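Local atomic coordinates of glycerol dehydrogenase (Bacillus coagulans, PDB entry 6CSJ), a protein that probably oxidises glycerol and related polyols with NAD+ as an iron-containing-type alcohol dehydrogenase, and in this double mutant has acquired D-lactate dehydrogenase activity. Residues A[280-294]-A[351-363]. The protein carries 2 engineered substitutions. Sequence-based numbering, arbitrary orientation.
Sequences LAQLILEDAPKAEIE and AIVTADSVGRYYK
The ring of Y362, which reaches across to E294, has CD2 of Y361 on one face, 3.7 Å above the plane and over its centre, and CG1 of V358 at the edge, in plane. CG of E294 comes in obliquely, 3.4 Å from CZ of Y362, and the carboxylate is turned 65° from the ring plane. The hydroxyl of Y362 gives a weak hydrogen bond, OH to OE2 of E294 at 2.8 Å. The same OE2 of E294 takes a weak bond from NZ of K290, part of a salt bridge within helix 290-303; bends at chi3 and chi4 bring that NZ back to the carboxylate. CG of K290, anti to its backbone N (chi1 -172°), passes 3.5 Å from OH of Y362. With an alanine in place of Y362, E294 would probably lose its hydroxyl partner and a gap would open beside I293 and K290.

Further back along helix 345-365 the contact is apolar. I284 is a knob in the hole formed by A351, T354, A355 and V358; with CG2 anti to the backbone N, that branch meets CG2 of T354 at 3.8 Å, while CD1 of I284 touches CG2 of V358 as the two side chains run past each other in opposite directions. The other V358 branch, CG1, meets CG2 of I293. A281 and A355 bring the backbones close, CA to CA 5.0 Å, where the axes of 280-285 and 351-363 pass 8.1 Å apart at 110°. CD2 of L280 lies against the carbonyl O of A355. Helix 252-259 adds I256 against A281 and I352.

Helix 345-365 thus packs across two consecutive helices of the all-helical part of the fold, small alanines permitting the close crossing. Because OE2 of E294 is shared by two weak donors, Y362 OH and K290 NZ, the polar link is probably modest, and the apolar crossing carries most of the contact.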
# COMPACT_ATOMS: atom_id res chain seq x y z
N LEU A 280 0.67 16.51 1.23
CA LEU A 280 0.89 17.94 1.14
C LEU A 280 -0.24 18.69 1.85
O LEU A 280 0.01 19.60 2.63
CB LEU A 280 1.03 18.39 -0.33
CG LEU A 280 1.27 19.88 -0.59
CD1 LEU A 280 2.51 20.36 0.16
CD2 LEU A 280 1.39 20.16 -2.08
N ALA A 281 -1.48 18.28 1.58
CA ALA A 281 -2.66 18.83 2.26
C ALA A 281 -2.59 18.64 3.78
O ALA A 281 -2.93 19.57 4.52
CB ALA A 281 -3.94 18.22 1.70
N GLN A 282 -2.13 17.48 4.25
CA GLN A 282 -1.95 17.30 5.70
C GLN A 282 -0.95 18.31 6.25
O GLN A 282 -1.18 18.88 7.32
CB GLN A 282 -1.53 15.88 6.10
CG GLN A 282 -1.44 15.77 7.63
CD GLN A 282 -1.18 14.38 8.15
OE1 GLN A 282 -1.78 13.41 7.70
NE2 GLN A 282 -0.29 14.28 9.15
N LEU A 283 0.15 18.54 5.53
CA LEU A 283 1.18 19.46 6.00
C LEU A 283 0.67 20.92 6.12
O LEU A 283 1.06 21.64 7.04
CB LEU A 283 2.43 19.38 5.12
CG LEU A 283 3.17 18.04 5.10
CD1 LEU A 283 4.33 18.11 4.12
CD2 LEU A 283 3.67 17.65 6.47
N ILE A 284 -0.19 21.33 5.20
CA ILE A 284 -0.87 22.62 5.29
C ILE A 284 -1.82 22.63 6.51
O ILE A 284 -1.80 23.56 7.31
CB ILE A 284 -1.68 22.96 4.01
CG1 ILE A 284 -0.79 22.94 2.76
CG2 ILE A 284 -2.37 24.31 4.16
CD1 ILE A 284 0.41 23.84 2.81
N LEU A 285 -2.62 21.57 6.64
CA LEU A 285 -3.59 21.43 7.73
C LEU A 285 -2.94 21.56 9.11
O LEU A 285 -3.42 22.32 9.95
CB LEU A 285 -4.35 20.10 7.60
CG LEU A 285 -5.42 19.75 8.65
CD1 LEU A 285 -6.55 20.76 8.66
CD2 LEU A 285 -5.93 18.35 8.38
N GLU A 286 -1.86 20.83 9.34
CA GLU A 286 -1.09 20.91 10.61
C GLU A 286 -0.12 22.10 10.63
O GLU A 286 0.51 22.35 11.65
CB GLU A 286 -0.37 19.58 10.95
CG GLU A 286 0.70 19.10 9.96
CD GLU A 286 1.42 17.83 10.46
OE1 GLU A 286 2.34 17.97 11.29
OE2 GLU A 286 1.13 16.68 10.02
N ASP A 287 -0.01 22.80 9.50
CA ASP A 287 0.87 23.94 9.32
C ASP A 287 2.31 23.58 9.64
O ASP A 287 2.97 24.25 10.44
CB ASP A 287 0.37 25.16 10.11
CG ASP A 287 1.16 26.43 9.79
OD1 ASP A 287 1.42 26.70 8.59
OD2 ASP A 287 1.54 27.16 10.73
N ALA A 288 2.79 22.52 9.00
CA ALA A 288 4.18 22.10 9.13
C ALA A 288 5.10 23.23 8.67
O ALA A 288 4.67 24.09 7.88
CB ALA A 288 4.44 20.84 8.30
N PRO A 289 6.35 23.27 9.18
CA PRO A 289 7.27 24.35 8.75
C PRO A 289 7.44 24.38 7.24
O PRO A 289 7.41 23.34 6.59
CB PRO A 289 8.60 23.98 9.42
CG PRO A 289 8.24 23.10 10.57
CD PRO A 289 6.94 22.41 10.22
N LYS A 290 7.61 25.59 6.70
CA LYS A 290 7.84 25.76 5.27
C LYS A 290 9.02 24.90 4.76
O LYS A 290 8.97 24.43 3.61
CB LYS A 290 8.07 27.25 4.96
CG LYS A 290 8.15 27.57 3.47
CD LYS A 290 7.90 29.04 3.17
CE LYS A 290 9.04 29.94 3.67
NZ LYS A 290 10.20 30.02 2.73
N ALA A 291 10.04 24.69 5.59
CA ALA A 291 11.20 23.85 5.22
C ALA A 291 10.80 22.38 4.98
O ALA A 291 11.29 21.75 4.05
CB ALA A 291 12.30 23.93 6.27
N GLU A 292 9.92 21.86 5.83
CA GLU A 292 9.37 20.51 5.70
C GLU A 292 8.51 20.38 4.43
O GLU A 292 8.59 19.39 3.71
CB GLU A 292 8.54 20.17 6.94
CG GLU A 292 8.46 18.69 7.31
CD GLU A 292 8.01 18.51 8.76
OE1 GLU A 292 6.79 18.59 9.04
OE2 GLU A 292 8.86 18.28 9.63
N ILE A 293 7.70 21.39 4.14
CA ILE A 293 6.86 21.43 2.92
C ILE A 293 7.73 21.45 1.65
O ILE A 293 7.47 20.72 0.70
CB ILE A 293 5.89 22.64 2.94
CG1 ILE A 293 4.82 22.42 4.01
CG2 ILE A 293 5.22 22.85 1.57
CD1 ILE A 293 4.08 23.69 4.39
N GLU A 294 8.75 22.29 1.66
CA GLU A 294 9.67 22.41 0.51
C GLU A 294 10.40 21.09 0.24
O GLU A 294 10.55 20.72 -0.92
CB GLU A 294 10.67 23.55 0.70
CG GLU A 294 10.07 24.92 0.47
CD GLU A 294 11.00 26.08 0.79
OE1 GLU A 294 12.23 25.88 0.84
OE2 GLU A 294 10.49 27.20 0.97
N ALA A 351 -7.17 23.46 3.60
CA ALA A 351 -5.92 22.70 3.43
C ALA A 351 -5.72 22.18 1.99
O ALA A 351 -4.63 22.27 1.44
CB ALA A 351 -5.85 21.55 4.43
N ILE A 352 -6.79 21.66 1.39
CA ILE A 352 -6.73 21.09 0.05
C ILE A 352 -6.45 22.17 -1.00
O ILE A 352 -5.52 22.03 -1.82
CB ILE A 352 -8.02 20.28 -0.28
CG1 ILE A 352 -8.05 19.02 0.59
CG2 ILE A 352 -8.09 19.90 -1.77
CD1 ILE A 352 -9.42 18.37 0.71
N VAL A 353 -7.22 23.25 -0.98
CA VAL A 353 -7.08 24.31 -1.98
C VAL A 353 -5.73 25.02 -1.80
O VAL A 353 -5.07 25.37 -2.79
CB VAL A 353 -8.26 25.30 -1.93
CG1 VAL A 353 -8.02 26.51 -2.85
CG2 VAL A 353 -9.54 24.59 -2.32
N THR A 354 -5.31 25.19 -0.55
CA THR A 354 -4.03 25.83 -0.26
C THR A 354 -2.85 24.91 -0.61
O THR A 354 -1.81 25.39 -1.09
CB THR A 354 -3.96 26.32 1.21
OG1 THR A 354 -5.06 27.23 1.44
CG2 THR A 354 -2.64 27.04 1.51
N ALA A 355 -3.01 23.60 -0.42
CA ALA A 355 -2.01 22.64 -0.90
C ALA A 355 -1.80 22.76 -2.41
O ALA A 355 -0.66 22.78 -2.89
CB ALA A 355 -2.40 21.21 -0.53
N ASP A 356 -2.91 22.85 -3.14
CA ASP A 356 -2.89 23.11 -4.58
C ASP A 356 -2.18 24.43 -4.92
O ASP A 356 -1.36 24.46 -5.84
CB ASP A 356 -4.31 23.06 -5.17
CG ASP A 356 -4.35 23.41 -6.64
OD1 ASP A 356 -4.03 22.53 -7.48
OD2 ASP A 356 -4.68 24.56 -6.96
N SER A 357 -2.46 25.50 -4.17
CA SER A 357 -1.78 26.80 -4.38
C SER A 357 -0.27 26.71 -4.08
O SER A 357 0.52 27.25 -4.84
CB SER A 357 -2.40 27.92 -3.53
OG SER A 357 -3.81 28.03 -3.70
N VAL A 358 0.10 26.03 -2.99
CA VAL A 358 1.52 25.82 -2.63
C VAL A 358 2.26 25.03 -3.72
O VAL A 358 3.38 25.37 -4.09
CB VAL A 358 1.66 25.14 -1.23
CG1 VAL A 358 3.07 24.63 -1.00
CG2 VAL A 358 1.30 26.12 -0.13
N GLY A 359 1.63 23.98 -4.22
CA GLY A 359 2.21 23.17 -5.29
C GLY A 359 2.43 23.95 -6.58
O GLY A 359 3.50 23.86 -7.18
N ARG A 360 1.41 24.71 -6.98
CA ARG A 360 1.50 25.58 -8.16
C ARG A 360 2.62 26.58 -7.96
O ARG A 360 3.43 26.78 -8.84
CB ARG A 360 0.17 26.29 -8.46
CG ARG A 360 -0.90 25.38 -9.03
CD ARG A 360 -2.20 26.15 -9.29
NE ARG A 360 -2.16 26.94 -10.52
CZ ARG A 360 -1.83 28.23 -10.62
NH1 ARG A 360 -1.50 28.96 -9.56
NH2 ARG A 360 -1.85 28.81 -11.82
N TYR A 361 2.67 27.17 -6.76
CA TYR A 361 3.67 28.19 -6.43
C TYR A 361 5.09 27.66 -6.60
O TYR A 361 5.92 28.33 -7.24
CB TYR A 361 3.47 28.72 -4.99
CG TYR A 361 4.57 29.62 -4.50
CD1 TYR A 361 4.58 30.99 -4.79
CD2 TYR A 361 5.63 29.10 -3.74
CE1 TYR A 361 5.60 31.82 -4.34
CE2 TYR A 361 6.66 29.92 -3.30
CZ TYR A 361 6.64 31.28 -3.60
OH TYR A 361 7.67 32.07 -3.14
N TYR A 362 5.38 26.48 -6.06
CA TYR A 362 6.73 25.90 -6.14
C TYR A 362 7.10 25.34 -7.52
O TYR A 362 8.25 25.44 -7.94
CB TYR A 362 6.96 24.86 -5.03
CG TYR A 362 7.20 25.51 -3.68
CD1 TYR A 362 8.34 26.28 -3.45
CD2 TYR A 362 6.29 25.36 -2.63
CE1 TYR A 362 8.57 26.88 -2.22
CE2 TYR A 362 6.52 25.95 -1.39
CZ TYR A 362 7.65 26.71 -1.19
OH TYR A 362 7.87 27.30 0.02
N LYS A 363 6.13 24.77 -8.24
CA LYS A 363 6.33 24.41 -9.65
C LYS A 363 6.77 25.59 -10.52
O LYS A 363 7.67 25.46 -11.34
CB LYS A 363 5.08 23.79 -10.26
CG LYS A 363 4.98 22.29 -9.99
CD LYS A 363 3.64 21.73 -10.46
CE LYS A 363 3.37 21.84 -11.94
NZ LYS A 363 2.11 21.09 -12.16